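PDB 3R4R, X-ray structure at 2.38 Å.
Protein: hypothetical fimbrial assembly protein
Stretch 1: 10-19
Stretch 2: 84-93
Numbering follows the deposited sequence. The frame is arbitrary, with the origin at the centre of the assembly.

Stretch 1 10-19: DELSFDMSLV
Stretch 2, residues 84-93: QLEGVRTFGK

A β-bulge interrupts this antiparallel pairing: Phe14 faces Val88 (CA to CA 4.9 Å) and Met16 faces Leu85 (CA to CA 4.8 Å), so Asp15 alone spans Glu86 and Gly87. Gly87 adopts phi/psi 63/49, a positive phi that favours glycine, and its N donates to Asp15 OD1 at 3.3 Å (175°). The carboxylate, with Asp15 at chi1 -69° (m), thus engages the amide left over by the register shift.

Extended strands flank the bulge, their N-to-C directions 140° apart. Phe14 N to Val88 O (2.9 Å, 178°) and Val88 N to Phe14 O (2.7 Å) close one reciprocal pair; Met16 N to Leu85 O and Leu85 N to Met16 O, both 2.8 Å, close the next. Toward Thr90 the ladder loosens: Thr90 N to Leu12 O is 3.0 Å, but Leu12 N to Thr90 O is a weak bond at 3.4 Å (144°).

Phe14, Met16, Leu85, Val88 and Thr90 share one face. Selenomethionine Met16 (m, t, p) sets CB 3.8 Å from Leu85 CB; Leu18 CD2 lies 3.5 Å from Leu85 CD1. Phe14 (chi1 -70°, chi2 89°) presents its ring edge to Thr90, CE1 to CG2 3.4 Å. On the face of Ser13 and Arg89, Ser17 OG (chi1 m) donates to Gln84 OE1 at 3.0 Å.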

ATOM      1  N   ASP A  10      -2.783  17.777 -36.833  1.00112.53           N
ATOM      2  CA  ASP A  10      -2.815  16.317 -36.898  1.00112.80           C
ATOM      3  C   ASP A  10      -2.742  15.734 -35.471  1.00111.74           C
ATOM      4  O   ASP A  10      -1.756  15.966 -34.764  1.00110.17           O
ATOM      5  CB  ASP A  10      -1.658  15.805 -37.786  1.00116.93           C
ATOM      6  CG  ASP A  10      -1.625  14.314 -38.104  1.00125.93           C
ATOM      7  OD1 ASP A  10      -2.537  13.580 -37.654  1.00123.87           O
ATOM      8  OD2 ASP A  10      -0.719  13.890 -38.847  1.00135.14           O
ATOM      9  N   GLU A  11      -3.806  14.995 -35.047  1.00104.78           N
ATOM     10  CA  GLU A  11      -3.954  14.395 -33.715  1.00 98.80           C
ATOM     11  C   GLU A  11      -4.977  13.209 -33.739  1.00 99.44           C
ATOM     12  O   GLU A  11      -6.074  13.351 -34.285  1.00101.46           O
ATOM     13  CB  GLU A  11      -4.405  15.487 -32.698  1.00 97.33           C
ATOM     14  CG  GLU A  11      -4.636  15.021 -31.256  1.00103.66           C
ATOM     15  CD  GLU A  11      -4.999  16.082 -30.228  1.00117.30           C
ATOM     16  OE1 GLU A  11      -4.235  17.063 -30.082  1.00107.84           O
ATOM     17  OE2 GLU A  11      -5.985  15.870 -29.485  1.00107.61           O
ATOM     18  N   LEU A  12      -4.606  12.057 -33.117  1.00 90.79           N
ATOM     19  CA  LEU A  12      -5.440  10.855 -32.960  1.00 89.82           C
ATOM     20  C   LEU A  12      -5.852  10.694 -31.475  1.00 85.86           C
ATOM     21  O   LEU A  12      -5.172  11.221 -30.591  1.00 81.35           O
ATOM     22  CB  LEU A  12      -4.718   9.605 -33.473  1.00 91.67           C
ATOM     23  N   SER A  13      -6.978  10.001 -31.208  1.00 81.43           N
ATOM     24  CA  SER A  13      -7.547   9.828 -29.859  1.00 77.12           C
ATOM     25  C   SER A  13      -7.865   8.348 -29.551  1.00 81.71           C
ATOM     26  O   SER A  13      -8.654   7.714 -30.260  1.00 86.33           O
ATOM     27  CB  SER A  13      -8.820  10.666 -29.725  1.00 78.86           C
ATOM     28  OG  SER A  13      -9.505  10.533 -28.491  1.00 78.59           O
ATOM     29  N   PHE A  14      -7.274   7.825 -28.469  1.00 72.68           N
ATOM     30  CA  PHE A  14      -7.475   6.452 -28.011  1.00 71.92           C
ATOM     31  C   PHE A  14      -8.290   6.342 -26.766  1.00 73.81           C
ATOM     32  O   PHE A  14      -8.311   7.244 -25.929  1.00 70.27           O
ATOM     33  CB  PHE A  14      -6.136   5.768 -27.706  1.00 71.83           C
ATOM     34  CG  PHE A  14      -5.290   5.460 -28.900  1.00 76.14           C
ATOM     35  CD1 PHE A  14      -4.388   6.393 -29.389  1.00 79.05           C
ATOM     36  CD2 PHE A  14      -5.372   4.225 -29.523  1.00 81.59           C
ATOM     37  CE1 PHE A  14      -3.603   6.105 -30.502  1.00 83.43           C
ATOM     38  CE2 PHE A  14      -4.589   3.937 -30.637  1.00 88.25           C
ATOM     39  CZ  PHE A  14      -3.710   4.879 -31.121  1.00 86.24           C
ATOM     40  N   ASP A  15      -8.900   5.175 -26.605  1.00 72.57           N
ATOM     41  CA  ASP A  15      -9.599   4.770 -25.401  1.00 70.36           C
ATOM     42  C   ASP A  15      -8.983   3.449 -24.929  1.00 70.85           C
ATOM     43  O   ASP A  15      -8.889   2.486 -25.690  1.00 73.62           O
ATOM     44  CB  ASP A  15     -11.121   4.677 -25.590  1.00 75.90           C
ATOM     45  CG  ASP A  15     -11.835   6.012 -25.788  1.00 92.12           C
ATOM     46  OD1 ASP A  15     -11.264   6.911 -26.465  1.00 94.15           O
ATOM     47  OD2 ASP A  15     -13.005   6.126 -25.352  1.00 98.69           O
HETATM   48  N   MSE A  16      -8.501   3.441 -23.690  1.00 62.75           N
HETATM   49  CA  MSE A  16      -7.826   2.297 -23.079  1.00 60.08           C
HETATM   50  C   MSE A  16      -8.708   1.562 -22.097  1.00 63.22           C
HETATM   51  O   MSE A  16      -9.380   2.187 -21.274  1.00 59.32           O
HETATM   52  CB  MSE A  16      -6.552   2.759 -22.336  1.00 57.77           C
HETATM   53  CG  MSE A  16      -5.434   3.267 -23.264  1.00 64.41           C
HETATM   54 SE   MSE A  16      -3.805   3.975 -22.373  0.75 66.96          SE
HETATM   55  CE  MSE A  16      -3.405   2.450 -21.197  1.00 61.50           C
ATOM     56  N   SER A  17      -8.680   0.221 -22.177  1.00 63.17           N
ATOM     57  CA  SER A  17      -9.331  -0.674 -21.221  1.00 62.79           C
ATOM     58  C   SER A  17      -8.301  -1.017 -20.150  1.00 63.82           C
ATOM     59  O   SER A  17      -7.225  -1.523 -20.479  1.00 62.65           O
ATOM     60  CB  SER A  17      -9.902  -1.909 -21.912  1.00 71.20           C
ATOM     61  OG  SER A  17     -10.891  -1.577 -22.872  1.00 84.76           O
ATOM     62  N   LEU A  18      -8.598  -0.674 -18.883  1.00 59.55           N
ATOM     63  CA  LEU A  18      -7.682  -0.831 -17.755  1.00 57.55           C
ATOM     64  C   LEU A  18      -8.203  -1.844 -16.735  1.00 60.83           C
ATOM     65  O   LEU A  18      -9.368  -1.771 -16.341  1.00 61.68           O
ATOM     66  CB  LEU A  18      -7.531   0.554 -17.092  1.00 55.26           C
ATOM     67  CG  LEU A  18      -6.151   0.960 -16.545  1.00 58.48           C
ATOM     68  CD1 LEU A  18      -5.220   1.373 -17.676  1.00 58.84           C
ATOM     69  CD2 LEU A  18      -6.271   2.164 -15.634  1.00 59.05           C
ATOM     70  N   VAL A  19      -7.347  -2.785 -16.297  1.00 55.68           N
ATOM     71  CA  VAL A  19      -7.726  -3.784 -15.285  1.00 54.46           C
ATOM     72  C   VAL A  19      -6.806  -3.608 -14.057  1.00 53.03           C
ATOM     73  O   VAL A  19      -5.595  -3.766 -14.193  1.00 52.18           O
ATOM     74  CB  VAL A  19      -7.696  -5.234 -15.833  1.00 61.49           C
ATOM     75  CG1 VAL A  19      -7.924  -6.261 -14.723  1.00 60.47           C
ATOM     76  CG2 VAL A  19      -8.724  -5.421 -16.944  1.00 65.09           C
ATOM     77  N   GLN A  84     -12.139   2.509 -17.854  1.00 56.36           N
ATOM     78  CA  GLN A  84     -11.977   3.049 -19.191  1.00 58.85           C
ATOM     79  C   GLN A  84     -11.291   4.403 -19.140  1.00 60.49           C
ATOM     80  O   GLN A  84     -11.693   5.271 -18.369  1.00 58.37           O
ATOM     81  CB  GLN A  84     -13.333   3.168 -19.898  1.00 64.10           C
ATOM     82  CG  GLN A  84     -13.784   1.910 -20.633  1.00 79.49           C
ATOM     83  CD  GLN A  84     -13.207   1.818 -22.032  1.00 95.21           C
ATOM     84  OE1 GLN A  84     -12.397   0.937 -22.342  1.00 92.88           O
ATOM     85  NE2 GLN A  84     -13.630   2.723 -22.917  1.00 85.08           N
ATOM     86  N   LEU A  85     -10.201   4.536 -19.897  1.00 57.81           N
ATOM     87  CA  LEU A  85      -9.472   5.778 -20.167  1.00 56.28           C
ATOM     88  C   LEU A  85      -9.936   6.311 -21.491  1.00 64.48           C
ATOM     89  O   LEU A  85      -9.501   5.779 -22.504  1.00 65.64           O
ATOM     90  CB  LEU A  85      -7.924   5.602 -20.168  1.00 54.54           C
ATOM     91  CG  LEU A  85      -7.141   5.404 -18.892  1.00 55.19           C
ATOM     92  CD1 LEU A  85      -7.646   4.258 -18.104  1.00 55.98           C
ATOM     93  CD2 LEU A  85      -5.732   5.110 -19.215  1.00 55.81           C
ATOM     94  N   GLU A  86     -10.879   7.270 -21.507  1.00 62.71           N
ATOM     95  CA  GLU A  86     -11.354   7.893 -22.747  1.00 65.25           C
ATOM     96  C   GLU A  86     -10.488   9.083 -23.124  1.00 68.63           C
ATOM     97  O   GLU A  86     -10.046   9.833 -22.253  1.00 66.01           O
ATOM     98  CB  GLU A  86     -12.824   8.358 -22.672  1.00 68.53           C
ATOM     99  CG  GLU A  86     -13.883   7.322 -22.309  1.00 82.78           C
ATOM    100  CD  GLU A  86     -14.137   7.063 -20.839  1.00106.47           C
ATOM    101  OE1 GLU A  86     -13.323   7.499 -19.992  1.00111.91           O
ATOM    102  OE2 GLU A  86     -15.189   6.459 -20.532  1.00103.30           O
ATOM    103  N   GLY A  87     -10.291   9.258 -24.424  1.00 67.66           N
ATOM    104  CA  GLY A  87      -9.600  10.391 -25.020  1.00 67.02           C
ATOM    105  C   GLY A  87      -8.142  10.604 -24.689  1.00 67.40           C
ATOM    106  O   GLY A  87      -7.750  11.733 -24.376  1.00 65.51           O
ATOM    107  N   VAL A  88      -7.322   9.545 -24.798  1.00 62.52           N
ATOM    108  CA  VAL A  88      -5.871   9.672 -24.631  1.00 59.59           C
ATOM    109  C   VAL A  88      -5.355  10.213 -25.977  1.00 66.53           C
ATOM    110  O   VAL A  88      -5.540   9.556 -27.008  1.00 67.42           O
ATOM    111  CB  VAL A  88      -5.194   8.361 -24.166  1.00 61.39           C
ATOM    112  CG1 VAL A  88      -3.685   8.544 -24.023  1.00 58.86           C
ATOM    113  CG2 VAL A  88      -5.816   7.872 -22.857  1.00 59.01           C
ATOM    114  N   ARG A  89      -4.784  11.431 -25.973  1.00 63.86           N
ATOM    115  CA  ARG A  89      -4.363  12.082 -27.208  1.00 67.63           C
ATOM    116  C   ARG A  89      -2.901  11.765 -27.550  1.00 77.31           C
ATOM    117  O   ARG A  89      -1.999  11.884 -26.714  1.00 73.92           O
ATOM    118  CB  ARG A  89      -4.558  13.611 -27.128  1.00 64.03           C
ATOM    119  CG  ARG A  89      -6.015  14.020 -26.910  1.00 68.69           C
ATOM    120  N   THR A  90      -2.706  11.347 -28.819  1.00 81.74           N
ATOM    121  CA  THR A  90      -1.418  11.067 -29.465  1.00 84.94           C
ATOM    122  C   THR A  90      -1.310  12.018 -30.678  1.00 95.64           C
ATOM    123  O   THR A  90      -2.174  12.885 -30.819  1.00 94.75           O
ATOM    124  CB  THR A  90      -1.265   9.577 -29.831  1.00 95.46           C
ATOM    125  OG1 THR A  90       0.083   9.346 -30.252  1.00 99.90           O
ATOM    126  CG2 THR A  90      -2.225   9.135 -30.924  1.00 94.32           C
ATOM    127  N   PHE A  91      -0.290  11.874 -31.551  1.00 98.39           N
ATOM    128  CA  PHE A  91      -0.212  12.787 -32.692  1.00102.89           C
ATOM    129  C   PHE A  91      -0.065  11.990 -34.028  1.00113.93           C
ATOM    130  O   PHE A  91       0.265  12.574 -35.068  1.00116.59           O
ATOM    131  CB  PHE A  91       0.925  13.805 -32.501  1.00103.90           C
ATOM    132  CG  PHE A  91       0.520  14.866 -31.492  1.00102.96           C
ATOM    133  CD1 PHE A  91       0.713  14.665 -30.125  1.00102.79           C
ATOM    134  CD2 PHE A  91      -0.111  16.038 -31.905  1.00106.51           C
ATOM    135  CE1 PHE A  91       0.292  15.623 -29.189  1.00101.26           C
ATOM    136  CE2 PHE A  91      -0.518  17.002 -30.970  1.00107.23           C
ATOM    137  CZ  PHE A  91      -0.314  16.786 -29.617  1.00101.77           C
ATOM    138  N   GLY A  92      -0.465  10.716 -33.989  1.00113.03           N
ATOM    139  CA  GLY A  92      -0.547   9.813 -35.134  1.00118.05           C
ATOM    140  C   GLY A  92       0.711   9.511 -35.922  1.00125.70           C
ATOM    141  O   GLY A  92       0.948  10.116 -36.977  1.00129.12           O
ATOM    142  N   LYS A  93       1.486   8.515 -35.446  1.00120.80           N
ATOM    143  CA  LYS A  93       2.711   8.019 -36.084  1.00122.59           C
ATOM    144  C   LYS A  93       2.856   6.517 -35.756  1.00124.79           C
ATOM    145  O   LYS A  93       3.859   6.083 -35.173  1.00123.59           O
ATOM    146  CB  LYS A  93       3.938   8.843 -35.642  1.00123.08           C
TER